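Side-chain contacts in TRAP dicarboxylate transporter, DctP subunit (Sulfurospirillum deleyianum, PDB 4OVS), which binds succinate and, as the periplasmic solute-binding subunit of a TRAP transporter, probably delivers C4-dicarboxylates to the membrane components of that system: residues 49-52 / 53-57; 112-115 / 116-120; 124-127 / 128-132; 243-246 / 247-250; 258-261 / 262-266. All coordinates share one frame; numbering follows the deposited sequence.

Interaction 1. Residues 49-52 / 53-57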
loop_
_atom_site.group_PDB
_atom_site.type_symbol
_atom_site.label_atom_id
_atom_site.label_comp_id
_atom_site.label_asym_id
_atom_site.label_seq_id
_atom_site.Cartn_x
_atom_site.Cartn_y
_atom_site.Cartn_z
ATOM N N LYS A 49 -11.050 -9.882 15.747
ATOM C CA LYS A 49 -11.496 -11.123 16.365
ATOM C C LYS A 49 -10.597 -11.549 17.547
ATOM O O LYS A 49 -11.085 -11.978 18.593
ATOM C CB LYS A 49 -11.479 -12.215 15.305
ATOM C CG LYS A 49 -12.136 -13.493 15.752
ATOM C CD LYS A 49 -11.891 -14.640 14.740
ATOM C CE LYS A 49 -10.628 -15.456 15.048
ATOM N NZ LYS A 49 -10.524 -16.766 14.284
ATOM N N ARG A 50 -9.283 -11.445 17.380
ATOM C CA ARG A 50 -8.353 -11.913 18.426
ATOM C C ARG A 50 -8.375 -11.026 19.703
ATOM O O ARG A 50 -8.317 -11.538 20.834
ATOM C CB ARG A 50 -6.951 -12.030 17.869
ATOM C CG ARG A 50 -6.798 -13.142 16.851
ATOM C CD ARG A 50 -7.018 -14.512 17.505
ATOM N NE ARG A 50 -5.968 -14.822 18.466
ATOM C CZ ARG A 50 -6.125 -15.434 19.637
ATOM N NH1 ARG A 50 -7.327 -15.792 20.082
ATOM N NH2 ARG A 50 -5.052 -15.653 20.391
ATOM N N VAL A 51 -8.460 -9.719 19.535
ATOM C CA VAL A 51 -8.661 -8.820 20.691
ATOM C C VAL A 51 -9.867 -9.270 21.527
ATOM O O VAL A 51 -9.754 -9.420 22.728
ATOM C CB VAL A 51 -8.796 -7.364 20.268
ATOM C CG1 VAL A 51 -9.253 -6.476 21.452
ATOM C CG2 VAL A 51 -7.472 -6.874 19.698
ATOM N N GLY A 52 -11.019 -9.480 20.894
ATOM C CA GLY A 52 -12.198 -9.979 21.580
ATOM C C GLY A 52 -11.947 -11.267 22.368
ATOM O O GLY A 52 -12.337 -11.381 23.531
ATOM N N GLU A 53 -11.332 -12.251 21.717
ATOM C CA GLU A 53 -11.028 -13.530 22.349
ATOM C C GLU A 53 -10.030 -13.356 23.497
ATOM O O GLU A 53 -10.273 -13.809 24.590
ATOM C CB GLU A 53 -10.503 -14.516 21.299
ATOM C CG GLU A 53 -11.538 -14.843 20.253
ATOM C CD GLU A 53 -11.011 -15.690 19.083
ATOM O OE1 GLU A 53 -9.792 -15.687 18.797
ATOM O OE2 GLU A 53 -11.829 -16.392 18.456
ATOM N N LEU A 54 -8.952 -12.636 23.268
ATOM C CA LEU A 54 -7.917 -12.489 24.296
ATOM C C LEU A 54 -8.357 -11.635 25.483
ATOM O O LEU A 54 -7.792 -11.738 26.559
ATOM C CB LEU A 54 -6.645 -11.896 23.690
ATOM C CG LEU A 54 -5.790 -12.789 22.813
ATOM C CD1 LEU A 54 -4.682 -12.055 22.132
ATOM C CD2 LEU A 54 -5.247 -13.973 23.616
ATOM N N THR A 55 -9.385 -10.812 25.322
ATOM C CA THR A 55 -9.815 -9.989 26.430
ATOM C C THR A 55 -11.098 -10.520 27.040
ATOM O O THR A 55 -11.748 -9.814 27.791
ATOM C CB THR A 55 -10.040 -8.526 26.035
ATOM O OG1 THR A 55 -11.118 -8.417 25.069
ATOM C CG2 THR A 55 -8.770 -7.952 25.476
ATOM N N ASN A 56 -11.441 -11.762 26.730
ATOM C CA ASN A 56 -12.752 -12.329 27.081
ATOM C C ASN A 56 -13.965 -11.393 26.964
ATOM O O ASN A 56 -14.812 -11.342 27.854
ATOM C CB ASN A 56 -12.697 -12.944 28.471
ATOM C CG ASN A 56 -11.590 -13.965 28.594
ATOM O OD1 ASN A 56 -11.600 -14.981 27.912
ATOM N ND2 ASN A 56 -10.627 -13.698 29.467
ATOM N N GLY A 57 -14.032 -10.636 25.879
ATOM C CA GLY A 57 -15.240 -9.900 25.525
ATOM C C GLY A 57 -15.290 -8.516 26.134
ATOM O O GLY A 57 -16.252 -7.763 25.975
HETATM O O HOH W 1 -11.382 -18.477 16.588
#

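Interaction 2. Residues 112-115 / 116-120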
loop_
_atom_site.group_PDB
_atom_site.type_symbol
_atom_site.label_atom_id
_atom_site.label_comp_id
_atom_site.label_asym_id
_atom_site.label_seq_id
_atom_site.Cartn_x
_atom_site.Cartn_y
_atom_site.Cartn_z
ATOM N N ASP A 112 12.727 -8.518 -4.617
ATOM C CA ASP A 112 11.791 -9.611 -4.418
ATOM C C ASP A 112 11.357 -9.562 -2.972
ATOM O O ASP A 112 11.734 -8.625 -2.263
ATOM C CB ASP A 112 12.391 -10.962 -4.821
ATOM C CG ASP A 112 13.753 -11.216 -4.218
ATOM O OD1 ASP A 112 14.069 -10.671 -3.141
ATOM O OD2 ASP A 112 14.528 -11.992 -4.807
ATOM N N LYS A 113 10.546 -10.518 -2.527
ATOM C CA LYS A 113 9.994 -10.457 -1.186
ATOM C C LYS A 113 11.035 -10.784 -0.142
ATOM O O LYS A 113 10.958 -10.322 1.001
ATOM C CB LYS A 113 8.824 -11.431 -1.028
ATOM C CG LYS A 113 7.575 -11.051 -1.809
ATOM C CD LYS A 113 6.820 -9.919 -1.154
ATOM C CE LYS A 113 5.566 -9.532 -1.945
ATOM N NZ LYS A 113 4.321 -10.290 -1.590
ATOM N N ASP A 114 11.996 -11.623 -0.510
ATOM C CA ASP A 114 13.067 -11.958 0.403
ATOM C C ASP A 114 13.815 -10.670 0.750
ATOM O O ASP A 114 14.107 -10.387 1.910
ATOM C CB ASP A 114 13.998 -12.993 -0.259
ATOM C CG ASP A 114 15.230 -13.292 0.573
ATOM O OD1 ASP A 114 15.129 -14.093 1.538
ATOM O OD2 ASP A 114 16.309 -12.745 0.245
ATOM N N HIS A 115 14.145 -9.894 -0.280
ATOM C CA HIS A 115 14.817 -8.622 -0.074
ATOM C C HIS A 115 13.978 -7.721 0.836
ATOM O O HIS A 115 14.463 -7.222 1.849
ATOM C CB HIS A 115 15.069 -7.932 -1.415
ATOM C CG HIS A 115 15.875 -6.676 -1.297
ATOM N ND1 HIS A 115 15.746 -5.611 -2.165
ATOM C CD2 HIS A 115 16.804 -6.305 -0.387
ATOM C CE1 HIS A 115 16.577 -4.647 -1.804
ATOM N NE2 HIS A 115 17.241 -5.052 -0.738
ATOM N N LEU A 116 12.708 -7.541 0.472
ATOM C CA LEU A 116 11.776 -6.680 1.196
ATOM C C LEU A 116 11.747 -6.943 2.695
ATOM O O LEU A 116 11.903 -6.046 3.536
ATOM C CB LEU A 116 10.364 -6.912 0.646
ATOM C CG LEU A 116 9.227 -6.119 1.297
ATOM C CD1 LEU A 116 9.351 -4.704 0.834
ATOM C CD2 LEU A 116 7.812 -6.630 0.964
ATOM N N TYR A 117 11.506 -8.190 3.056
ATOM C CA TYR A 117 11.332 -8.502 4.460
ATOM C C TYR A 117 12.644 -8.308 5.273
ATOM O O TYR A 117 12.601 -7.918 6.439
ATOM C CB TYR A 117 10.777 -9.907 4.616
ATOM C CG TYR A 117 9.288 -9.975 4.391
ATOM C CD1 TYR A 117 8.420 -9.226 5.172
ATOM C CD2 TYR A 117 8.743 -10.776 3.391
ATOM C CE1 TYR A 117 7.053 -9.281 4.974
ATOM C CE2 TYR A 117 7.370 -10.832 3.195
ATOM C CZ TYR A 117 6.548 -10.103 3.982
ATOM O OH TYR A 117 5.193 -10.144 3.776
ATOM N N LYS A 118 13.795 -8.554 4.640
ATOM C CA LYS A 118 15.074 -8.284 5.274
ATOM C C LYS A 118 15.234 -6.793 5.538
ATOM O O LYS A 118 15.871 -6.398 6.504
ATOM C CB LYS A 118 16.236 -8.783 4.414
ATOM C CG LYS A 118 16.461 -10.310 4.473
ATOM C CD LYS A 118 17.685 -10.725 3.665
ATOM C CE LYS A 118 17.723 -12.253 3.410
ATOM N NZ LYS A 118 18.770 -12.699 2.430
ATOM N N VAL A 119 14.685 -5.959 4.671
ATOM C CA VAL A 119 14.720 -4.529 4.917
ATOM C C VAL A 119 13.722 -4.117 5.996
ATOM O O VAL A 119 14.096 -3.476 7.000
ATOM C CB VAL A 119 14.496 -3.748 3.626
ATOM C CG1 VAL A 119 14.304 -2.269 3.916
ATOM C CG2 VAL A 119 15.660 -3.948 2.729
ATOM N N LEU A 120 12.478 -4.520 5.819
ATOM C CA LEU A 120 11.403 -4.118 6.723
ATOM C C LEU A 120 11.614 -4.608 8.142
ATOM O O LEU A 120 11.387 -3.854 9.074
ATOM C CB LEU A 120 10.032 -4.586 6.226
ATOM C CG LEU A 120 9.533 -3.992 4.907
ATOM C CD1 LEU A 120 8.088 -4.435 4.578
ATOM C CD2 LEU A 120 9.655 -2.483 4.895
#

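Interaction 3. Residues 124-127 / 128-132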
loop_
_atom_site.group_PDB
_atom_site.type_symbol
_atom_site.label_atom_id
_atom_site.label_comp_id
_atom_site.label_asym_id
_atom_site.label_seq_id
_atom_site.Cartn_x
_atom_site.Cartn_y
_atom_site.Cartn_z
ATOM N N VAL A 124 16.826 -0.700 8.453
ATOM C CA VAL A 124 16.142 0.393 7.751
ATOM C C VAL A 124 14.682 0.470 8.157
ATOM O O VAL A 124 14.169 1.549 8.470
ATOM C CB VAL A 124 16.278 0.248 6.234
ATOM C CG1 VAL A 124 15.359 1.183 5.514
ATOM C CG2 VAL A 124 17.714 0.506 5.820
ATOM N N GLY A 125 14.006 -0.673 8.160
ATOM C CA GLY A 125 12.653 -0.709 8.674
ATOM C C GLY A 125 12.543 0.014 10.006
ATOM O O GLY A 125 11.608 0.772 10.225
ATOM N N GLN A 126 13.497 -0.216 10.910
ATOM C CA GLN A 126 13.389 0.363 12.259
ATOM C C GLN A 126 13.629 1.866 12.246
ATOM O O GLN A 126 12.970 2.606 12.966
ATOM C CB GLN A 126 14.358 -0.308 13.229
ATOM C CG GLN A 126 14.177 0.146 14.665
ATOM C CD GLN A 126 12.839 -0.272 15.234
ATOM O OE1 GLN A 126 12.499 -1.456 15.265
ATOM N NE2 GLN A 126 12.049 0.706 15.646
ATOM N N ILE A 127 14.558 2.314 11.410
ATOM C CA ILE A 127 14.839 3.738 11.285
ATOM C C ILE A 127 13.585 4.484 10.857
ATOM O O ILE A 127 13.286 5.547 11.390
ATOM C CB ILE A 127 15.939 3.994 10.277
ATOM C CG1 ILE A 127 17.306 3.788 10.924
ATOM C CG2 ILE A 127 15.846 5.426 9.742
ATOM C CD1 ILE A 127 18.428 3.512 9.910
ATOM N N LEU A 128 12.842 3.942 9.890
ATOM C CA LEU A 128 11.622 4.635 9.425
ATOM C C LEU A 128 10.469 4.546 10.442
ATOM O O LEU A 128 9.739 5.500 10.622
ATOM C CB LEU A 128 11.204 4.144 8.053
ATOM C CG LEU A 128 12.292 4.643 7.105
ATOM C CD1 LEU A 128 12.496 3.684 6.008
ATOM C CD2 LEU A 128 11.985 6.004 6.563
ATOM N N LYS A 129 10.315 3.420 11.124
ATOM C CA LYS A 129 9.356 3.366 12.231
ATOM C C LYS A 129 9.656 4.490 13.236
ATOM O O LYS A 129 8.769 5.177 13.727
ATOM C CB LYS A 129 9.449 2.026 12.987
ATOM C CG LYS A 129 8.946 0.810 12.260
ATOM C CD LYS A 129 8.814 -0.355 13.213
ATOM C CE LYS A 129 8.416 -1.596 12.482
ATOM N NZ LYS A 129 8.188 -2.775 13.387
ATOM N N ASP A 130 10.927 4.637 13.574
ATOM C CA ASP A 130 11.293 5.565 14.637
ATOM C C ASP A 130 10.916 6.995 14.253
ATOM O O ASP A 130 10.504 7.802 15.091
ATOM C CB ASP A 130 12.785 5.455 14.973
ATOM C CG ASP A 130 13.122 4.177 15.742
ATOM O OD1 ASP A 130 12.203 3.415 16.149
ATOM O OD2 ASP A 130 14.333 3.946 15.973
ATOM N N LYS A 131 11.040 7.297 12.975
ATOM C CA LYS A 131 10.676 8.620 12.462
ATOM C C LYS A 131 9.178 8.894 12.574
ATOM O O LYS A 131 8.758 9.997 12.870
ATOM C CB LYS A 131 11.129 8.755 11.007
ATOM C CG LYS A 131 12.651 8.728 10.868
ATOM C CD LYS A 131 13.118 9.041 9.450
ATOM C CE LYS A 131 14.626 9.042 9.347
ATOM N NZ LYS A 131 15.156 10.377 9.676
ATOM N N VAL A 132 8.382 7.875 12.308
ATOM C CA VAL A 132 6.932 7.981 12.393
ATOM C C VAL A 132 6.560 8.143 13.855
ATOM O O VAL A 132 5.697 8.938 14.206
ATOM C CB VAL A 132 6.278 6.711 11.812
ATOM C CG1 VAL A 132 4.757 6.700 12.040
ATOM C CG2 VAL A 132 6.626 6.604 10.324
#

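Interaction 4. Residues 243-246 / 247-250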
loop_
_atom_site.group_PDB
_atom_site.type_symbol
_atom_site.label_atom_id
_atom_site.label_comp_id
_atom_site.label_asym_id
_atom_site.label_seq_id
_atom_site.Cartn_x
_atom_site.Cartn_y
_atom_site.Cartn_z
ATOM N N SER A 243 -2.980 9.406 21.490
ATOM C CA SER A 243 -3.783 9.820 22.636
ATOM C C SER A 243 -4.776 8.720 23.020
ATOM O O SER A 243 -5.027 8.487 24.205
ATOM C CB SER A 243 -4.464 11.164 22.369
ATOM O OG SER A 243 -5.229 11.116 21.195
ATOM N N PHE A 244 -5.296 7.992 22.027
ATOM C CA PHE A 244 -6.026 6.766 22.334
ATOM C C PHE A 244 -5.131 5.802 23.140
ATOM O O PHE A 244 -5.541 5.297 24.181
ATOM C CB PHE A 244 -6.551 6.076 21.054
ATOM C CG PHE A 244 -6.782 4.585 21.216
ATOM C CD1 PHE A 244 -7.923 4.098 21.830
ATOM C CD2 PHE A 244 -5.849 3.677 20.736
ATOM C CE1 PHE A 244 -8.117 2.728 21.976
ATOM C CE2 PHE A 244 -6.017 2.303 20.895
ATOM C CZ PHE A 244 -7.153 1.829 21.512
ATOM N N TRP A 245 -3.912 5.549 22.680
ATOM C CA TRP A 245 -3.064 4.574 23.357
ATOM C C TRP A 245 -2.679 5.065 24.769
ATOM O O TRP A 245 -2.584 4.276 25.712
ATOM C CB TRP A 245 -1.808 4.300 22.545
ATOM C CG TRP A 245 -1.051 3.060 22.943
ATOM C CD1 TRP A 245 0.271 2.986 23.312
ATOM C CD2 TRP A 245 -1.548 1.710 22.988
ATOM N NE1 TRP A 245 0.618 1.695 23.580
ATOM C CE2 TRP A 245 -0.471 0.884 23.382
ATOM C CE3 TRP A 245 -2.782 1.124 22.731
ATOM C CZ2 TRP A 245 -0.601 -0.490 23.539
ATOM C CZ3 TRP A 245 -2.912 -0.253 22.878
ATOM C CH2 TRP A 245 -1.831 -1.044 23.264
ATOM N N LYS A 246 -2.451 6.363 24.905
ATOM C CA LYS A 246 -2.083 6.941 26.207
ATOM C C LYS A 246 -3.170 6.642 27.244
ATOM O O LYS A 246 -2.876 6.242 28.369
ATOM C CB LYS A 246 -1.882 8.449 26.077
ATOM C CG LYS A 246 -1.387 9.152 27.359
ATOM C CD LYS A 246 -0.085 9.938 27.107
ATOM C CE LYS A 246 0.460 10.563 28.374
ATOM N NZ LYS A 246 -0.346 11.733 28.826
ATOM N N LYS A 247 -4.421 6.808 26.824
ATOM C CA LYS A 247 -5.601 6.587 27.660
ATOM C C LYS A 247 -6.021 5.133 27.835
ATOM O O LYS A 247 -6.762 4.828 28.754
ATOM C CB LYS A 247 -6.812 7.291 27.041
ATOM C CG LYS A 247 -6.812 8.828 27.116
ATOM C CD LYS A 247 -7.896 9.432 26.161
ATOM C CE LYS A 247 -9.320 8.862 26.427
ATOM N NZ LYS A 247 -10.365 9.276 25.416
ATOM N N PHE A 248 -5.610 4.240 26.936
ATOM C CA PHE A 248 -6.151 2.872 26.941
ATOM C C PHE A 248 -5.628 2.161 28.173
ATOM O O PHE A 248 -4.494 2.353 28.562
ATOM C CB PHE A 248 -5.743 2.134 25.688
ATOM C CG PHE A 248 -6.463 0.826 25.473
ATOM C CD1 PHE A 248 -7.789 0.811 25.052
ATOM C CD2 PHE A 248 -5.799 -0.378 25.660
ATOM C CE1 PHE A 248 -8.441 -0.376 24.834
ATOM C CE2 PHE A 248 -6.445 -1.586 25.465
ATOM C CZ PHE A 248 -7.780 -1.585 25.021
ATOM N N PRO A 249 -6.481 1.360 28.808
ATOM C CA PRO A 249 -6.127 0.781 30.096
ATOM C C PRO A 249 -4.919 -0.165 30.092
ATOM O O PRO A 249 -4.774 -1.075 29.288
ATOM C CB PRO A 249 -7.422 0.080 30.544
ATOM C CG PRO A 249 -8.515 0.799 29.813
ATOM C CD PRO A 249 -7.925 1.257 28.510
ATOM N N LYS A 250 -4.035 0.072 31.054
ATOM C CA LYS A 250 -2.731 -0.579 31.066
ATOM C C LYS A 250 -2.832 -2.085 31.070
ATOM O O LYS A 250 -2.027 -2.736 30.437
ATOM C CB LYS A 250 -1.914 -0.106 32.277
ATOM C CG LYS A 250 -0.551 -0.714 32.383
ATOM C CD LYS A 250 0.265 0.011 33.465
ATOM C CE LYS A 250 1.538 -0.742 33.860
ATOM N NZ LYS A 250 1.262 -1.892 34.782
#

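Interaction 5. Residues 258-261 / 262-266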
loop_
_atom_site.group_PDB
_atom_site.type_symbol
_atom_site.label_atom_id
_atom_site.label_comp_id
_atom_site.label_asym_id
_atom_site.label_seq_id
_atom_site.Cartn_x
_atom_site.Cartn_y
_atom_site.Cartn_z
ATOM N N GLN A 258 -0.639 -8.418 21.596
ATOM C CA GLN A 258 -0.474 -9.787 21.184
ATOM C C GLN A 258 -1.375 -10.015 19.931
ATOM O O GLN A 258 -0.940 -10.532 18.896
ATOM C CB GLN A 258 -0.815 -10.747 22.334
ATOM C CG GLN A 258 -0.616 -12.191 21.923
ATOM C CD GLN A 258 -1.116 -13.206 22.928
ATOM O OE1 GLN A 258 -0.977 -13.047 24.147
ATOM N NE2 GLN A 258 -1.675 -14.284 22.411
ATOM N N ALA A 259 -2.616 -9.558 20.022
ATOM C CA ALA A 259 -3.546 -9.608 18.899
ATOM C C ALA A 259 -2.904 -9.074 17.631
ATOM O O ALA A 259 -2.952 -9.726 16.575
ATOM C CB ALA A 259 -4.738 -8.858 19.226
HETATM N N MSE A 260 -2.261 -7.930 17.710
HETATM C CA MSE A 260 -1.643 -7.360 16.520
HETATM C C MSE A 260 -0.464 -8.162 15.973
HETATM O O MSE A 260 -0.316 -8.291 14.738
HETATM C CB MSE A 260 -1.197 -5.930 16.738
HETATM C CG MSE A 260 -0.755 -5.240 15.423
HETATM SE SE MSE A 260 -2.190 -5.122 14.079
HETATM C CE MSE A 260 -3.269 -3.752 14.923
ATOM N N LYS A 261 0.391 -8.676 16.873
ATOM C CA LYS A 261 1.483 -9.554 16.475
ATOM C C LYS A 261 0.984 -10.766 15.645
ATOM O O LYS A 261 1.496 -11.067 14.575
ATOM C CB LYS A 261 2.251 -10.028 17.728
ATOM C CG LYS A 261 3.550 -10.788 17.424
ATOM C CD LYS A 261 4.108 -11.463 18.707
ATOM C CE LYS A 261 5.410 -12.245 18.491
ATOM N NZ LYS A 261 6.608 -11.400 18.116
ATOM N N GLU A 262 0.002 -11.463 16.183
ATOM C CA GLU A 262 -0.587 -12.607 15.516
ATOM C C GLU A 262 -1.178 -12.221 14.164
ATOM O O GLU A 262 -1.010 -12.937 13.165
ATOM C CB GLU A 262 -1.654 -13.221 16.427
ATOM C CG GLU A 262 -1.080 -13.792 17.644
ATOM C CD GLU A 262 -2.088 -14.511 18.528
ATOM O OE1 GLU A 262 -3.174 -14.886 18.031
ATOM O OE2 GLU A 262 -1.774 -14.721 19.714
ATOM N N ALA A 263 -1.814 -11.058 14.114
ATOM C CA ALA A 263 -2.496 -10.587 12.934
ATOM C C ALA A 263 -1.511 -10.213 11.839
ATOM O O ALA A 263 -1.781 -10.399 10.648
ATOM C CB ALA A 263 -3.406 -9.393 13.268
ATOM N N THR A 264 -0.346 -9.742 12.258
ATOM C CA THR A 264 0.717 -9.382 11.330
ATOM C C THR A 264 1.233 -10.660 10.653
ATOM O O THR A 264 1.381 -10.693 9.440
ATOM C CB THR A 264 1.848 -8.682 12.097
ATOM O OG1 THR A 264 1.377 -7.421 12.624
ATOM C CG2 THR A 264 3.018 -8.438 11.227
ATOM N N GLU A 265 1.464 -11.708 11.444
ATOM C CA GLU A 265 1.962 -13.022 10.925
ATOM C C GLU A 265 0.926 -13.568 9.924
ATOM O O GLU A 265 1.273 -14.027 8.837
ATOM C CB GLU A 265 2.162 -14.022 12.066
ATOM C CG GLU A 265 2.072 -15.505 11.606
ATOM C CD GLU A 265 2.318 -16.534 12.724
ATOM O OE1 GLU A 265 1.621 -16.471 13.782
ATOM O OE2 GLU A 265 3.204 -17.419 12.526
ATOM N N TYR A 266 -0.349 -13.448 10.288
ATOM C CA TYR A 266 -1.451 -13.956 9.472
ATOM C C TYR A 266 -1.594 -13.159 8.170
ATOM O O TYR A 266 -1.719 -13.723 7.097
ATOM C CB TYR A 266 -2.741 -13.899 10.268
ATOM C CG TYR A 266 -3.937 -14.172 9.425
ATOM C CD1 TYR A 266 -4.155 -15.434 8.923
ATOM C CD2 TYR A 266 -4.852 -13.182 9.139
ATOM C CE1 TYR A 266 -5.263 -15.714 8.125
ATOM C CE2 TYR A 266 -5.965 -13.442 8.352
ATOM C CZ TYR A 266 -6.163 -14.711 7.853
ATOM O OH TYR A 266 -7.236 -15.017 7.052
#

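Interaction 1. Residues 49-52 / 53-57
Arg50 NH1 donates to Glu53 OE1 at 2.8 Å, an i to i+3 salt bridge. The carboxylate oxygen lies in the guanidinium plane, yet it is met on its anti side and 27° out of the carboxylate plane, and the two flat groups are turned 65° against each other. Bends at both chi2 and chi3 turn the arginine toward the C-terminal end of the helix, bringing NH1 to Glu53 while NE makes a second salt bridge to Glu262 on helix 253-289. The other carboxylate oxygen, Glu53 OE2, is tied to Lys49 through water: the water lies 3.0 Å from Lys49 NZ and donates to Glu53 OE2 at 2.8 Å. Val51 O accepts twice, from Thr55 N at 3.0 Å and from Thr55 OG1 at 2.9 Å, the two donors arriving from opposite faces of its carbonyl plane. A chi1 of 64° turns OG1 to Val51 O; it also bonds to Val59 N. Leu54 CG lies over one face of the guanidinium, and Leu54 CD2 is 3.6 Å from Arg50 NH2. The buried Val51 side chain packs on Ala259 of helix 253-289 and on Val59 and Val61 of strand 59-64. The helix ends in a Schellman motif: Gly57 N bonds to Gly52 O and Asn56 N to Glu53 O, with Asn56 at positive phi as the C-prime residue. This termination leads the beta-alpha-beta unit from helix 39-54 into strand 59-64.

Interaction 2. Residues 112-115 / 116-120
Leu116 opens the run of i to i+4 bonds, its N reaching Asp112 O at 3.1 Å. Asp112 is the N-cap of helix 113-120: its OD1 accepts from His115 N at 3.0 Å, met nearly head-on along the C-O bond. Leu116 CD2 lies alongside the aliphatic part of Lys113, 4.0 Å from Lys113 CD, the two side chains pointing the same way; the ammonium beyond is held by Asp144. Tyr117 N follows with a bond to Lys113 O, and its ring carbon CD2 comes within 3.3 Å of that same carbonyl oxygen, at a slant to the ring. Lys118 reaches back one turn: NZ makes a weak, long salt bridge to Asp114 OD2 at 3.3 Å. Its chain is extended beyond CG and crosses the aspartate, so CE is 3.5 Å from the same oxygen. NZ also pairs with the C-terminal carboxylate of Lys332. Val119 N bonds to His115 O at 3.1 Å, and Val119 CG2 sits 4.0 Å from His115 NE2. The imidazole stands with CG anti to the backbone N (chi1 -174°), where NE2 bonds to Val328 O and ND1 to Arg111 N. The chemistry is thus divided: one carboxylate caps the first turn, while the charged and imidazole ends are mostly committed to partners beyond it. Lys118 NZ, paired with two carboxylates, probably keeps its positive charge readily and links this helix to the chain's C-terminus.

Interaction 3. Residues 124-127 / 128-132
Gln126 and Asp130 form a polar i to i+4 pair on the exposed side of helix 123-134, whereas Val124 and Leu128, in the same relation, make an apolar pair on its buried side. Gln126 NE2 donates to Asp130 OD1 at 2.8 Å. The acceptor is in the amide plane, but the donor stands above the carboxylate, 42° out of its plane, and the planes are 44° apart. A bend at chi2 (66°) curls the glutamine forward along the helix to reach it. On the buried side Val124 CG1 touches Leu128 CD1 at 3.8 Å, the two chains lying alongside one another. Ile127 and Lys131 repeat this parallel arrangement, with Ile127 CG2 3.8 Å from Lys131 CE; the ammonium beyond pairs with Glu100. Backbone bonds run beneath all three pairs, for example Leu128 N to Val124 O at 3.1 Å and Asp130 N to Gln126 O at 2.9 Å. Around this turn, Val124 packs on Leu324 of helix 317-330, Leu128 and Lys129 meet Tyr142 of strand 137-152, and Lys129 NZ bonds to Leu140 O of that strand. Val132 continues the packing onto Leu237 and Ile239 of strand 233-241.

Interaction 4. Residues 243-246 / 247-250
Phe244, Trp245 and Phe248 gather into an aromatic cluster at the end of helix 242-247. Phe248 is the shared member. Its CD1 touches Phe244 CE1 at 3.6 Å, and CD2 approaches Trp245 CZ3 at 4.0 Å, so each ortho carbon serves a different neighbour. The two pairs differ in orientation. The Phe244 and Phe248 rings are oblique, with planes at 46° and centroids 5.3 Å apart, and their side chains run alongside, pointing the same way. The six-membered ring of Trp245 is nearly parallel to Phe248, at 8°, but with centroids 5.9 Å apart it is slid so far that the rings barely overlap. All three side chains have CG anti to the backbone N; in Phe248 (chi1 -169°) this puts the ring beside those of Phe244 and Trp245. Pro249 CD covers one face of the Phe248 ring, toward its rim and 3.3 Å above the plane.

The polar part is backbone only. Lys247 N gives Ser243 O a regular helical bond of 3.2 Å. Phe248 N then divides itself between two weak bonds, to Phe244 O and to Trp245 O, as the helix ends. The aliphatic part of Lys247 passes close to Ser243 O, with Lys247 CG 3.4 Å from it.

Beyond the turn, Phe244 stacks on His85, and Lys253 makes a cation-pi contact with Trp245 while bonding to its carbonyl oxygen. Phe248 leaves helical phi/psi, and the chain exits through Pro249: a helix C-terminus whose aromatic cluster packs between strand 26-31, through Ile28, and the start of helix 253-289.

Interaction 5. Residues 258-261 / 262-266
Gln258 NE2 donates to Glu262 OE2 at 2.7 Å in a nearly straight bond, 172° at the hydrogen. The acceptor lies in the amide plane and is met nearly along its C-O bond, although the amide and carboxylate planes are 39° apart. Both chains are extended beyond CG, and they converge because they leave the backbone differently: Gln258 CG is anti to the backbone N (chi1 -179°), Glu262 CG anti to the carbonyl carbon. The second carboxylate oxygen, Glu262 OE1, takes the salt bridge from Arg50 NE, so both oxygens of this glutamate have partners. The arginine's positive charge would be expected to favour the ionised form of Glu262.

Beneath this pair Glu262 N bonds to Gln258 O at 3.0 Å, again almost straight. Thr264 N bonds to Met260 O at 2.9 Å, and Thr264 OG1 lies 2.8 Å from the same oxygen; the hydroxyl also has Asp141 and Trp143 as hydrogen-bond partners, so this buried group is satisfied by its polar neighbours. Lys261 O accepts from Glu265 N at 3.2 Å, with a weak second bond from Thr264 N.

The selenomethionine side chain at Met260 crosses Thr264 at about a right angle, Met260 CG being 4.1 Å from Thr264 OG1. Met260 packs on Leu140 and Trp143 of strand 137-152 and on Phe47 of helix 39-54, and Ala259 rests on Phe47 and Val51. Helix 253-289 thus runs between helix 39-54 and strand 137-152, with Gln258 and Glu262 reaching toward Leu54 and Arg50 of the former.

Interactions 1 and 5 meet directly: Arg50 NE reaches Glu262 OE1 at 2.8 Å, so one arginine bridges two intrahelical pairs, and Val51 CG2 packs on Ala259 CB at 3.4 Å. Interactions 2 and 3 lie on successive helices joined by a probable hydrogen bond from Gly125 N to Val119 O, 3.0 Å. Interaction 4 touches none of the others, its nearest atoms being about 6 Å from interaction 1 and 8 Å from interaction 5. None contains a succinate-binding residue. The side chains of Tyr117, Thr264 and Lys129 are about 9, 10 and 11 Å from that of Tyr236, and that of Lys113 about 13 Å from a bound succinate; interactions 1 and 4 lie farther off.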